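Formate dehydrogenase subunit beta (Desulfovibrio gigas, PDB 1H0H) serves as the electron-transfer subunit of formate dehydrogenase, carrying three [4Fe-4S] clusters for the reversible two-electron oxidation of formate to carbon dioxide. Local coordinates at residues B[147-150]-B[151-155]; B[73-76]-B[77-81]. All coordinates share one frame; numbering follows the deposited sequence. Where two conformers were deposited one is given.

Interactions 1 and 2 are the cysteine-bearing turns of two different [4Fe-4S] clusters, with centres about 21 Å apart and nearest atoms about 9 Å apart, so they do not touch. Each leads into a short helix through an N-cap proline, Pro-150 or Pro-78, and a cysteine two residues further on, Cys-152 or Cys-80, binds iron with the same first torsion, 55°. Residues 73-76 add a second ligand, Cys-75, in interaction 2. The two clusters approach to 9.9 Å between FE3 of SF4 chain M and FE2 of SF4 chain N, a separation consistent with direct electron transfer, while the side chain of Cys-152 lies about 6 Å from a third cluster.

Interaction 1 of 2, residues B[147-150]-B[151-155]. With SF4 (iron/sulfur cluster), chain M.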
loop_
_atom_site.group_PDB
_atom_site.type_symbol
_atom_site.label_atom_id
_atom_site.label_comp_id
_atom_site.label_asym_id
_atom_site.label_seq_id
_atom_site.Cartn_x
_atom_site.Cartn_y
_atom_site.Cartn_z
ATOM N N GLY B 147 12.221 25.727 -21.031
ATOM C CA GLY B 147 10.800 25.494 -20.874
ATOM C C GLY B 147 10.344 24.600 -19.734
ATOM O O GLY B 147 9.191 24.193 -19.720
ATOM N N LEU B 148 11.222 24.298 -18.785
ATOM C CA LEU B 148 10.856 23.462 -17.652
ATOM C C LEU B 148 11.008 24.246 -16.355
ATOM O O LEU B 148 11.621 25.293 -16.334
ATOM C CB LEU B 148 11.748 22.222 -17.596
ATOM C CG LEU B 148 11.659 21.277 -18.789
ATOM C CD1 LEU B 148 12.813 20.271 -18.756
ATOM C CD2 LEU B 148 10.313 20.545 -18.752
ATOM N N ARG B 149 10.444 23.730 -15.277
ATOM C CA ARG B 149 10.623 24.323 -13.951
ATOM C C ARG B 149 11.769 23.605 -13.233
ATOM O O ARG B 149 12.211 22.558 -13.680
ATOM C CB ARG B 149 9.344 24.170 -13.139
ATOM C CG ARG B 149 8.158 24.953 -13.677
ATOM C CD ARG B 149 6.831 24.452 -13.149
ATOM N NE ARG B 149 6.543 23.104 -13.645
ATOM C CZ ARG B 149 5.942 22.152 -12.941
ATOM N NH1 ARG B 149 5.540 22.388 -11.699
ATOM N NH2 ARG B 149 5.731 20.956 -13.486
ATOM N N PRO B 150 12.282 24.150 -12.142
ATOM C CA PRO B 150 13.313 23.441 -11.381
ATOM C C PRO B 150 12.889 22.047 -10.940
ATOM O O PRO B 150 11.703 21.818 -10.707
ATOM C CB PRO B 150 13.546 24.348 -10.177
ATOM C CG PRO B 150 13.279 25.731 -10.756
ATOM C CD PRO B 150 12.058 25.520 -11.639
ATOM N N ALA B 151 13.857 21.141 -10.853
ATOM C CA ALA B 151 13.591 19.759 -10.460
ATOM C C ALA B 151 12.918 19.633 -9.099
ATOM O O ALA B 151 12.035 18.788 -8.916
ATOM C CB ALA B 151 14.823 18.977 -10.483
ATOM N N CYS B 152 13.346 20.447 -8.139
ATOM C CA CYS B 152 12.742 20.379 -6.829
ATOM C C CYS B 152 11.294 20.839 -6.850
ATOM O O CYS B 152 10.450 20.265 -6.175
ATOM C CB CYS B 152 13.551 21.165 -5.784
ATOM S SG CYS B 152 13.803 22.881 -6.277
ATOM N N VAL B 153 11.011 21.881 -7.603
ATOM C CA VAL B 153 9.666 22.425 -7.711
ATOM C C VAL B 153 8.741 21.447 -8.387
ATOM O O VAL B 153 7.647 21.175 -7.908
ATOM C CB VAL B 153 9.697 23.751 -8.499
ATOM C CG1 VAL B 153 8.282 24.208 -8.836
ATOM C CG2 VAL B 153 10.478 24.811 -7.705
ATOM N N THR B 154 9.176 20.903 -9.514
ATOM C CA THR B 154 8.400 19.893 -10.211
ATOM C C THR B 154 8.104 18.686 -9.307
ATOM O O THR B 154 7.001 18.116 -9.332
ATOM C CB THR B 154 9.191 19.448 -11.447
ATOM O OG1 THR B 154 9.349 20.575 -12.327
ATOM C CG2 THR B 154 8.400 18.454 -12.300
ATOM N N SER B 155 9.087 18.298 -8.511
ATOM C CA SER B 155 8.938 17.112 -7.688
ATOM C C SER B 155 7.965 17.275 -6.505
ATOM O O SER B 155 7.426 16.305 -6.010
ATOM C CB SER B 155 10.300 16.632 -7.152
ATOM O OG SER B 155 10.187 15.256 -6.751
HETATM FE FE1 SF4 M . 17.472 23.049 -9.089
HETATM FE FE2 SF4 M . 16.066 23.005 -6.727
HETATM FE FE3 SF4 M . 18.412 24.464 -6.938
HETATM FE FE4 SF4 M . 18.466 21.710 -6.896
HETATM S S1 SF4 M . 17.705 23.145 -5.239
HETATM S S2 SF4 M . 19.592 23.141 -8.291
HETATM S S3 SF4 M . 16.612 21.129 -7.951
HETATM S S4 SF4 M . 16.564 24.905 -8.172
HETATM O O HOH W 1 9.527 20.970 -14.850
#
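The carbonyl of Pro-150 receives the backbone N-H of Thr-154 (O to N 2.9 Å) in an almost straight bond, 177° at the hydrogen, which closes the first turn of helix 151-155 with Pro-150 as its N-cap. The Thr-154 hydroxyl turns back over the same turn: OG1 stands anti to the carbonyl carbon (chi1 -63°), 3.1 Å from Pro-150 O. A water lies 2.6 Å from Thr-154 OG1 and accepts the N-H of Arg-149, bridging loop and helix. In one of two deposited conformers of Arg-149 the guanidinium centre lies over this hydroxyl, an arrangement therefore tentative. Pro-150 CB makes apolar contact with Val-153 CG2 at 4.0 Å and van der Waals contact with cluster S4 at 3.7 Å. Separately, Cys-152 SG coordinates FE2 at 2.3 Å; Cys-21, Cys-137 and Cys-140 supply the other ligands. Cys-156, four residues on, binds another cluster, as in ferredoxin-type dicluster domains. Met-161 packs on Cys-152 and Val-153, and Phe-163 on Pro-150 and Val-153. The turn thus keeps its hydroxyl and water apart from the iron-sulfur side, where Cys-152 N lies 3.3 Å from S3, so the helix N-terminus may stabilise the cluster's negative charge.

Interaction 2 of 2, residues B[73-76]-B[77-81]; sequences RHCI and APPCK. With SF4 (iron/sulfur cluster), chain N.
No flat side-chain group meets another across this turn; the contact is made by the puckered rings of Pro-78 and Pro-79 against Cys-75. Pro-79 offers CD, which sits 4.1 Å from Cys-75 CB and 3.5 Å from cluster S2, bridging the cysteine and the inorganic sulfide. Cys-75 CB lies 3.7 Å from Pro-78 CA and a little further from its CB, while Pro-78 CD is 3.4 Å from the carbonyl oxygens of both Cys-75 and Ile-76. Between the two segments the contact is apolar, and the cluster ties both to one cube. Cys-75 has SG anti to its carbonyl carbon (chi1 -65°), and this SG binds FE3 at 2.3 Å. Cys-80, in the first turn of helix 79-84, places SG between backbone N and carbonyl carbon, and Cys-80 SG binds FE4 at 2.4 Å. Cys-72, Cys-75 and Cys-80 form a Cys-x2-Cys-x4-Cys run of the 4Fe-4S dicluster domain, with the distant Cys-120 as fourth ligand; Arg-73 N approaches S4 to 3.3 Å. The bend carries the chain from strand 62-70 into helix 79-84, with Pro-78 as N-cap. Backbone bonds from Arg-73 and Ile-76 to residues 194-197 anchor the loop. Val-101 of strand 101-103 touches Pro-78 and Cys-80, Phe-103 also packs on Cys-80, and His-94 of strand 92-94 meets Pro-78 and Lys-81, whose amine forms a salt bridge with Asp-85 just beyond the helix.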
loop_
_atom_site.group_PDB
_atom_site.type_symbol
_atom_site.label_atom_id
_atom_site.label_comp_id
_atom_site.label_asym_id
_atom_site.label_seq_id
_atom_site.Cartn_x
_atom_site.Cartn_y
_atom_site.Cartn_z
ATOM N N ARG B 73 19.822 31.001 -1.747
ATOM C CA ARG B 73 18.709 31.956 -1.830
ATOM C C ARG B 73 18.698 32.766 -3.120
ATOM O O ARG B 73 17.793 33.533 -3.341
ATOM C CB ARG B 73 18.789 32.953 -0.684
ATOM C CG ARG B 73 18.869 32.304 0.681
ATOM C CD ARG B 73 17.627 31.485 1.103
ATOM N NE ARG B 73 17.685 31.248 2.541
ATOM C CZ ARG B 73 18.386 30.272 3.107
ATOM N NH1 ARG B 73 19.104 29.419 2.353
ATOM N NH2 ARG B 73 18.371 30.154 4.422
ATOM N N HIS B 74 19.746 32.618 -3.918
ATOM C CA HIS B 74 19.925 33.413 -5.123
ATOM C C HIS B 74 19.715 34.893 -4.826
ATOM O O HIS B 74 18.850 35.567 -5.405
ATOM C CB HIS B 74 19.081 32.860 -6.270
ATOM C CG HIS B 74 19.566 31.531 -6.728
ATOM N ND1 HIS B 74 20.570 31.390 -7.660
ATOM C CD2 HIS B 74 19.266 30.278 -6.299
ATOM C CE1 HIS B 74 20.837 30.108 -7.825
ATOM N NE2 HIS B 74 20.044 29.409 -7.025
ATOM N N CYS B 75 20.511 35.354 -3.864
ATOM C CA CYS B 75 20.525 36.750 -3.422
ATOM C C CYS B 75 20.486 37.734 -4.572
ATOM O O CYS B 75 21.204 37.584 -5.573
ATOM C CB CYS B 75 21.775 37.003 -2.585
ATOM S SG CYS B 75 21.798 36.068 -1.048
ATOM N N ILE B 76 19.646 38.756 -4.434
ATOM C CA ILE B 76 19.518 39.754 -5.476
ATOM C C ILE B 76 20.856 40.453 -5.729
ATOM O O ILE B 76 21.231 40.736 -6.874
ATOM C CB ILE B 76 18.413 40.743 -5.082
ATOM C CG1 ILE B 76 17.059 40.015 -5.168
ATOM C CG2 ILE B 76 18.432 41.988 -5.980
ATOM C CD1 ILE B 76 15.950 40.770 -4.493
ATOM N N ALA B 77 21.580 40.709 -4.648
ATOM C CA ALA B 77 22.895 41.335 -4.705
ATOM C C ALA B 77 23.820 40.381 -3.973
ATOM O O ALA B 77 24.120 40.579 -2.807
ATOM C CB ALA B 77 22.861 42.674 -3.990
ATOM N N PRO B 78 24.282 39.357 -4.676
ATOM C CA PRO B 78 24.998 38.235 -4.047
ATOM C C PRO B 78 26.366 38.546 -3.469
ATOM O O PRO B 78 27.291 38.863 -4.211
ATOM C CB PRO B 78 25.110 37.211 -5.189
ATOM C CG PRO B 78 25.021 38.020 -6.444
ATOM C CD PRO B 78 24.118 39.179 -6.141
ATOM N N PRO B 79 26.497 38.466 -2.152
ATOM C CA PRO B 79 27.784 38.722 -1.507
ATOM C C PRO B 79 28.842 37.667 -1.845
ATOM O O PRO B 79 30.010 38.011 -1.831
ATOM C CB PRO B 79 27.464 38.723 -0.006
ATOM C CG PRO B 79 26.110 38.199 0.139
ATOM C CD PRO B 79 25.425 38.143 -1.189
ATOM N N CYS B 80 28.462 36.433 -2.126
ATOM C CA CYS B 80 29.460 35.437 -2.511
ATOM C C CYS B 80 30.192 35.900 -3.749
ATOM O O CYS B 80 31.429 35.901 -3.786
ATOM C CB CYS B 80 28.808 34.086 -2.764
ATOM S SG CYS B 80 27.493 34.165 -3.979
ATOM N N LYS B 81 29.432 36.312 -4.762
ATOM C CA LYS B 81 30.045 36.838 -5.992
ATOM C C LYS B 81 30.809 38.131 -5.776
ATOM O O LYS B 81 31.880 38.356 -6.367
ATOM C CB LYS B 81 29.010 37.097 -7.072
ATOM C CG LYS B 81 29.651 37.571 -8.408
ATOM C CD LYS B 81 28.613 37.650 -9.523
ATOM C CE LYS B 81 29.077 38.531 -10.674
ATOM N NZ LYS B 81 30.350 38.065 -11.221
HETATM FE FE1 SF4 N . 24.924 32.505 -0.244
HETATM FE FE2 SF4 N . 23.512 31.654 -2.456
HETATM FE FE3 SF4 N . 23.280 34.341 -1.489
HETATM FE FE4 SF4 N . 25.636 33.494 -2.661
HETATM S S1 SF4 N . 23.535 33.747 -3.727
HETATM S S2 SF4 N . 25.509 34.646 -0.803
HETATM S S3 SF4 N . 25.701 31.236 -1.962
HETATM S S4 SF4 N . 22.593 32.331 -0.417
#